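Local coordinates for putative hexose oxidase (Nonomuraea sp. ATCC 39727, PDB 5AWV), which probably acts as an FAD-dependent oxidase that oxidises sugar groups of glycopeptide antibiotics, and binds teicoplanin, at residues D394-N408 with Q419-A433. Sequence-based numbering, arbitrary orientation.
Sequences DYGAVWLIGYGGKVN and QRDAILKVNYITGWA. With T55 (8-methylnonanoic acid), chain Z; N1L (2-amino-2-deoxy-beta-D-glucopyranuronic acid), chain B.
Lys-425 of strand 424-432 runs across one face of the ring of Tyr-403, which follows strand 395-402. From CB it lies beside Ile-401, its hydrogen-bonded neighbour in the antiparallel ladder. Its CG passes the Tyr-403 ring atom CG at 4.1 Å. The chain is extended beyond CG, which carries Lys-425 CE over the ring face in a CH-pi contact, 3.5 Å from Tyr-403 CE1. NZ makes an off-centre cation-pi contact, 4.5 Å from the ring centroid. At the tip, NZ donates to a water that also bonds Tyr-403 OH, and it bonds Tyr-370 OH of the edge strand 363-371. Val-407 CB lies over the rim of the opposite face.

The two strands lie within the antiparallel sheet of the substrate domain, as in other oxidases of this flavoprotein family. The sheet face with Trp-399, Asn-427 and Ile-429 looks onto the bound sugar. Ile-423 and Leu-424 both face Leu-371 of strand 363-371, a classic beta bulge.

Ile-429 CD1 sits over the five-membered ring of Trp-399, 3.5 Å from its centroid. Trp-399 NE1 donates in its ring plane to Tyr-395 OH at 3.1 Å, which helps fix the indole. Tyr-395 CB lies 3.5 Å from CAD of the 8-methylnonanoic acid, whose pocket Asp-394 and Gly-431 also line.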
# COMPACT_ATOMS: atom_id res chain seq x y z
N ASP A 394 2.54 22.97 -10.73
CA ASP A 394 1.76 22.16 -11.62
C ASP A 394 0.51 21.54 -10.99
O ASP A 394 -0.59 21.61 -11.55
CB ASP A 394 2.60 21.03 -12.25
CG ASP A 394 3.71 21.53 -13.20
OD1 ASP A 394 3.71 22.72 -13.54
OD2 ASP A 394 4.59 20.72 -13.57
N TYR A 395 0.70 20.84 -9.86
CA TYR A 395 -0.44 20.33 -9.06
C TYR A 395 -0.08 20.44 -7.63
O TYR A 395 1.05 20.15 -7.27
CB TYR A 395 -0.75 18.86 -9.35
CG TYR A 395 -1.89 18.30 -8.49
CD1 TYR A 395 -3.20 18.71 -8.70
CD2 TYR A 395 -1.66 17.32 -7.50
CE1 TYR A 395 -4.26 18.24 -7.93
CE2 TYR A 395 -2.70 16.80 -6.74
CZ TYR A 395 -3.98 17.27 -6.92
OH TYR A 395 -5.01 16.77 -6.19
N GLY A 396 -1.00 21.01 -6.86
CA GLY A 396 -0.86 21.10 -5.46
C GLY A 396 -2.23 20.88 -4.86
O GLY A 396 -3.26 21.35 -5.43
N ALA A 397 -2.28 20.14 -3.73
CA ALA A 397 -3.56 19.83 -3.12
C ALA A 397 -3.45 19.48 -1.63
O ALA A 397 -2.35 19.07 -1.13
CB ALA A 397 -4.25 18.73 -3.90
N VAL A 398 -4.56 19.69 -0.92
CA VAL A 398 -4.79 19.11 0.41
C VAL A 398 -5.98 18.18 0.30
O VAL A 398 -7.07 18.61 -0.16
CB VAL A 398 -5.09 20.18 1.45
CG1 VAL A 398 -5.41 19.53 2.82
CG2 VAL A 398 -3.91 21.11 1.52
N TRP A 399 -5.79 16.91 0.65
CA TRP A 399 -6.87 15.92 0.67
C TRP A 399 -7.18 15.55 2.14
O TRP A 399 -6.24 15.28 2.91
CB TRP A 399 -6.49 14.63 -0.07
CG TRP A 399 -6.28 14.76 -1.51
CD1 TRP A 399 -6.25 15.91 -2.25
CD2 TRP A 399 -6.06 13.69 -2.43
NE1 TRP A 399 -6.02 15.62 -3.55
CE2 TRP A 399 -5.91 14.26 -3.70
CE3 TRP A 399 -6.02 12.29 -2.30
CZ2 TRP A 399 -5.68 13.48 -4.85
CZ3 TRP A 399 -5.81 11.51 -3.44
CH2 TRP A 399 -5.61 12.11 -4.69
N LEU A 400 -8.45 15.56 2.49
CA LEU A 400 -8.91 15.25 3.82
C LEU A 400 -9.73 13.97 3.64
O LEU A 400 -10.78 13.96 2.99
CB LEU A 400 -9.74 16.38 4.37
CG LEU A 400 -8.94 17.69 4.64
CD1 LEU A 400 -9.75 18.90 4.28
CD2 LEU A 400 -8.54 17.75 6.10
N ILE A 401 -9.16 12.84 4.08
CA ILE A 401 -9.65 11.50 3.73
C ILE A 401 -10.37 10.93 4.92
O ILE A 401 -9.75 10.87 6.01
CB ILE A 401 -8.43 10.61 3.36
CG1 ILE A 401 -7.54 11.28 2.25
CG2 ILE A 401 -8.81 9.25 2.90
CD1 ILE A 401 -6.17 10.59 2.14
N GLY A 402 -11.63 10.56 4.72
CA GLY A 402 -12.47 9.93 5.76
C GLY A 402 -11.80 8.71 6.39
O GLY A 402 -11.28 7.90 5.68
N TYR A 403 -11.79 8.66 7.71
CA TYR A 403 -11.17 7.57 8.49
C TYR A 403 -11.99 7.30 9.76
O TYR A 403 -13.09 7.76 9.87
CB TYR A 403 -9.75 7.91 8.78
CG TYR A 403 -8.85 6.73 9.17
CD1 TYR A 403 -8.69 5.67 8.33
CD2 TYR A 403 -8.19 6.72 10.41
CE1 TYR A 403 -7.86 4.62 8.65
CE2 TYR A 403 -7.29 5.71 10.77
CZ TYR A 403 -7.14 4.64 9.89
OH TYR A 403 -6.29 3.61 10.21
N GLY A 404 -11.48 6.50 10.69
CA GLY A 404 -12.18 6.19 11.91
C GLY A 404 -13.17 5.08 11.80
O GLY A 404 -12.89 4.06 11.16
N GLY A 405 -14.34 5.26 12.40
CA GLY A 405 -15.40 4.25 12.44
C GLY A 405 -14.80 2.98 13.11
O GLY A 405 -14.15 3.06 14.20
N LYS A 406 -14.87 1.87 12.43
CA LYS A 406 -14.47 0.56 13.01
C LYS A 406 -12.98 0.39 13.24
O LYS A 406 -12.56 -0.42 14.06
CB LYS A 406 -14.93 -0.61 12.14
CG LYS A 406 -16.42 -0.82 12.12
CD LYS A 406 -17.14 -0.73 13.45
CE LYS A 406 -18.53 -1.32 13.33
NZ LYS A 406 -19.04 -1.49 14.72
N VAL A 407 -12.18 1.18 12.55
CA VAL A 407 -10.79 1.32 12.87
C VAL A 407 -10.61 1.59 14.36
O VAL A 407 -9.70 1.00 15.00
CB VAL A 407 -10.15 2.48 12.10
CG1 VAL A 407 -8.78 2.73 12.64
CG2 VAL A 407 -10.06 2.21 10.62
N ASN A 408 -11.50 2.37 14.94
CA ASN A 408 -11.27 2.88 16.27
C ASN A 408 -11.85 2.01 17.36
O ASN A 408 -11.84 2.41 18.49
CB ASN A 408 -11.80 4.29 16.42
CG ASN A 408 -11.13 5.29 15.44
OD1 ASN A 408 -10.20 4.97 14.80
ND2 ASN A 408 -11.63 6.49 15.35
N GLN A 419 -2.72 5.07 16.04
CA GLN A 419 -3.78 6.07 15.87
C GLN A 419 -5.10 5.38 15.72
O GLN A 419 -5.47 4.95 14.64
CB GLN A 419 -3.52 6.98 14.65
CG GLN A 419 -2.27 7.80 14.82
CD GLN A 419 -1.01 7.16 14.23
OE1 GLN A 419 -1.02 6.03 13.75
NE2 GLN A 419 0.06 7.93 14.18
N ARG A 420 -5.80 5.25 16.85
CA ARG A 420 -7.03 4.51 16.93
C ARG A 420 -8.17 5.37 17.47
O ARG A 420 -9.20 4.88 17.95
CB ARG A 420 -6.83 3.22 17.74
CG ARG A 420 -5.95 2.20 17.05
CD ARG A 420 -6.55 1.65 15.76
NE ARG A 420 -5.77 0.52 15.25
CZ ARG A 420 -6.19 -0.39 14.39
NH1 ARG A 420 -7.41 -0.36 13.90
NH2 ARG A 420 -5.35 -1.40 14.02
N ASP A 421 -8.04 6.68 17.31
CA ASP A 421 -9.21 7.56 17.50
C ASP A 421 -9.25 8.72 16.54
O ASP A 421 -9.95 9.70 16.81
CB ASP A 421 -9.40 8.02 18.95
CG ASP A 421 -8.53 9.13 19.32
OD1 ASP A 421 -7.48 9.33 18.68
OD2 ASP A 421 -8.90 9.87 20.23
N ALA A 422 -8.57 8.59 15.40
CA ALA A 422 -8.58 9.61 14.38
C ALA A 422 -9.89 9.58 13.58
O ALA A 422 -10.61 8.58 13.54
CB ALA A 422 -7.38 9.41 13.44
N ILE A 423 -10.20 10.72 12.97
CA ILE A 423 -11.39 10.89 12.13
C ILE A 423 -11.00 11.12 10.65
O ILE A 423 -11.81 10.84 9.76
CB ILE A 423 -12.25 12.07 12.65
CG1 ILE A 423 -11.55 13.46 12.56
CG2 ILE A 423 -12.65 11.82 14.07
CD1 ILE A 423 -12.45 14.69 12.90
N LEU A 424 -9.80 11.65 10.40
CA LEU A 424 -9.36 11.96 9.01
C LEU A 424 -7.90 11.68 8.87
O LEU A 424 -7.12 11.88 9.84
CB LEU A 424 -9.60 13.47 8.74
CG LEU A 424 -11.07 13.91 8.68
CD1 LEU A 424 -11.20 15.42 8.92
CD2 LEU A 424 -11.64 13.52 7.34
N LYS A 425 -7.49 11.33 7.66
CA LYS A 425 -6.11 11.39 7.36
C LYS A 425 -5.99 12.61 6.47
O LYS A 425 -6.85 12.86 5.58
CB LYS A 425 -5.58 10.16 6.66
CG LYS A 425 -5.80 8.81 7.44
CD LYS A 425 -4.66 7.82 7.09
CE LYS A 425 -5.03 6.43 7.66
NZ LYS A 425 -3.84 5.56 7.71
N VAL A 426 -4.94 13.35 6.65
CA VAL A 426 -4.76 14.55 5.76
C VAL A 426 -3.48 14.44 4.97
O VAL A 426 -2.39 14.31 5.58
CB VAL A 426 -4.98 15.90 6.53
CG1 VAL A 426 -4.14 16.04 7.74
CG2 VAL A 426 -4.62 17.12 5.62
N ASN A 427 -3.56 14.63 3.66
CA ASN A 427 -2.43 14.64 2.81
C ASN A 427 -2.20 16.00 2.16
O ASN A 427 -3.15 16.72 1.81
CB ASN A 427 -2.54 13.56 1.72
CG ASN A 427 -2.31 12.15 2.26
OD1 ASN A 427 -1.95 11.97 3.41
ND2 ASN A 427 -2.54 11.16 1.45
N TYR A 428 -0.95 16.32 2.04
CA TYR A 428 -0.40 17.56 1.45
C TYR A 428 0.47 17.16 0.30
O TYR A 428 1.57 16.61 0.48
CB TYR A 428 0.32 18.37 2.55
CG TYR A 428 -0.48 18.62 3.83
CD1 TYR A 428 -0.45 17.70 4.86
CD2 TYR A 428 -1.28 19.76 4.02
CE1 TYR A 428 -1.11 17.90 6.04
CE2 TYR A 428 -1.96 19.95 5.20
CZ TYR A 428 -1.87 19.02 6.21
OH TYR A 428 -2.58 19.20 7.36
N ILE A 429 -0.01 17.43 -0.93
CA ILE A 429 0.45 16.82 -2.16
C ILE A 429 0.93 17.82 -3.17
O ILE A 429 0.32 18.86 -3.33
CB ILE A 429 -0.67 16.03 -2.83
CG1 ILE A 429 -1.22 14.97 -1.87
CG2 ILE A 429 -0.19 15.26 -4.08
CD1 ILE A 429 -2.60 14.52 -2.25
N THR A 430 2.08 17.56 -3.79
CA THR A 430 2.42 18.31 -5.03
C THR A 430 3.07 17.36 -5.99
O THR A 430 3.71 16.38 -5.61
CB THR A 430 3.34 19.54 -4.67
OG1 THR A 430 3.57 20.35 -5.85
CG2 THR A 430 4.71 19.10 -4.14
N GLY A 431 2.89 17.62 -7.28
CA GLY A 431 3.44 16.82 -8.37
C GLY A 431 3.95 17.77 -9.49
O GLY A 431 3.44 18.89 -9.64
N TRP A 432 4.98 17.34 -10.20
CA TRP A 432 5.56 18.20 -11.24
C TRP A 432 5.94 17.38 -12.45
O TRP A 432 6.34 16.21 -12.34
CB TRP A 432 6.71 19.01 -10.64
CG TRP A 432 7.78 18.19 -10.06
CD1 TRP A 432 8.90 17.73 -10.71
CD2 TRP A 432 7.84 17.67 -8.73
NE1 TRP A 432 9.63 16.96 -9.86
CE2 TRP A 432 9.01 16.91 -8.64
CE3 TRP A 432 7.01 17.75 -7.61
CZ2 TRP A 432 9.39 16.30 -7.47
CZ3 TRP A 432 7.35 17.10 -6.50
CH2 TRP A 432 8.53 16.37 -6.42
N ALA A 433 5.75 17.99 -13.63
CA ALA A 433 5.98 17.27 -14.92
C ALA A 433 7.45 17.32 -15.32
O ALA A 433 7.95 16.37 -15.87
CB ALA A 433 5.11 17.87 -16.02
CAD T55 Z . 1.59 17.94 -11.81
CAE T55 Z . 1.50 16.68 -12.64
CAG T55 Z . 0.45 15.74 -12.07
CAH T55 Z . 0.90 15.21 -10.70
CAI T55 Z . -0.22 14.44 -10.01
CAJ T55 Z . 0.25 13.90 -8.65
CAK T55 Z . -0.69 12.79 -8.24
CAL T55 Z . -0.19 12.03 -7.01
CAF T55 Z . 1.15 17.08 -14.05
C T55 Z . -1.27 11.02 -6.60
O T55 Z . -2.32 10.86 -7.25
C1 N1L B . -2.79 8.74 -4.74
C2 N1L B . -1.89 10.05 -4.40
C3 N1L B . -1.03 9.87 -3.13
C4 N1L B . -1.97 9.50 -2.00
C5 N1L B . -2.59 8.11 -2.29
C6 N1L B . -3.46 7.57 -1.12
N2 N1L B . -1.01 10.44 -5.49
O3 N1L B . -0.34 11.16 -2.76
O4 N1L B . -1.26 9.54 -0.66
O5 N1L B . -3.47 8.21 -3.48
O6B N1L B . -4.83 7.96 -1.18
O6A N1L B . -3.04 8.09 0.07
O HOH W 1 -4.63 4.20 12.06
O HOH W 2 -4.46 2.82 8.24
O HOH W 3 -7.85 6.27 14.02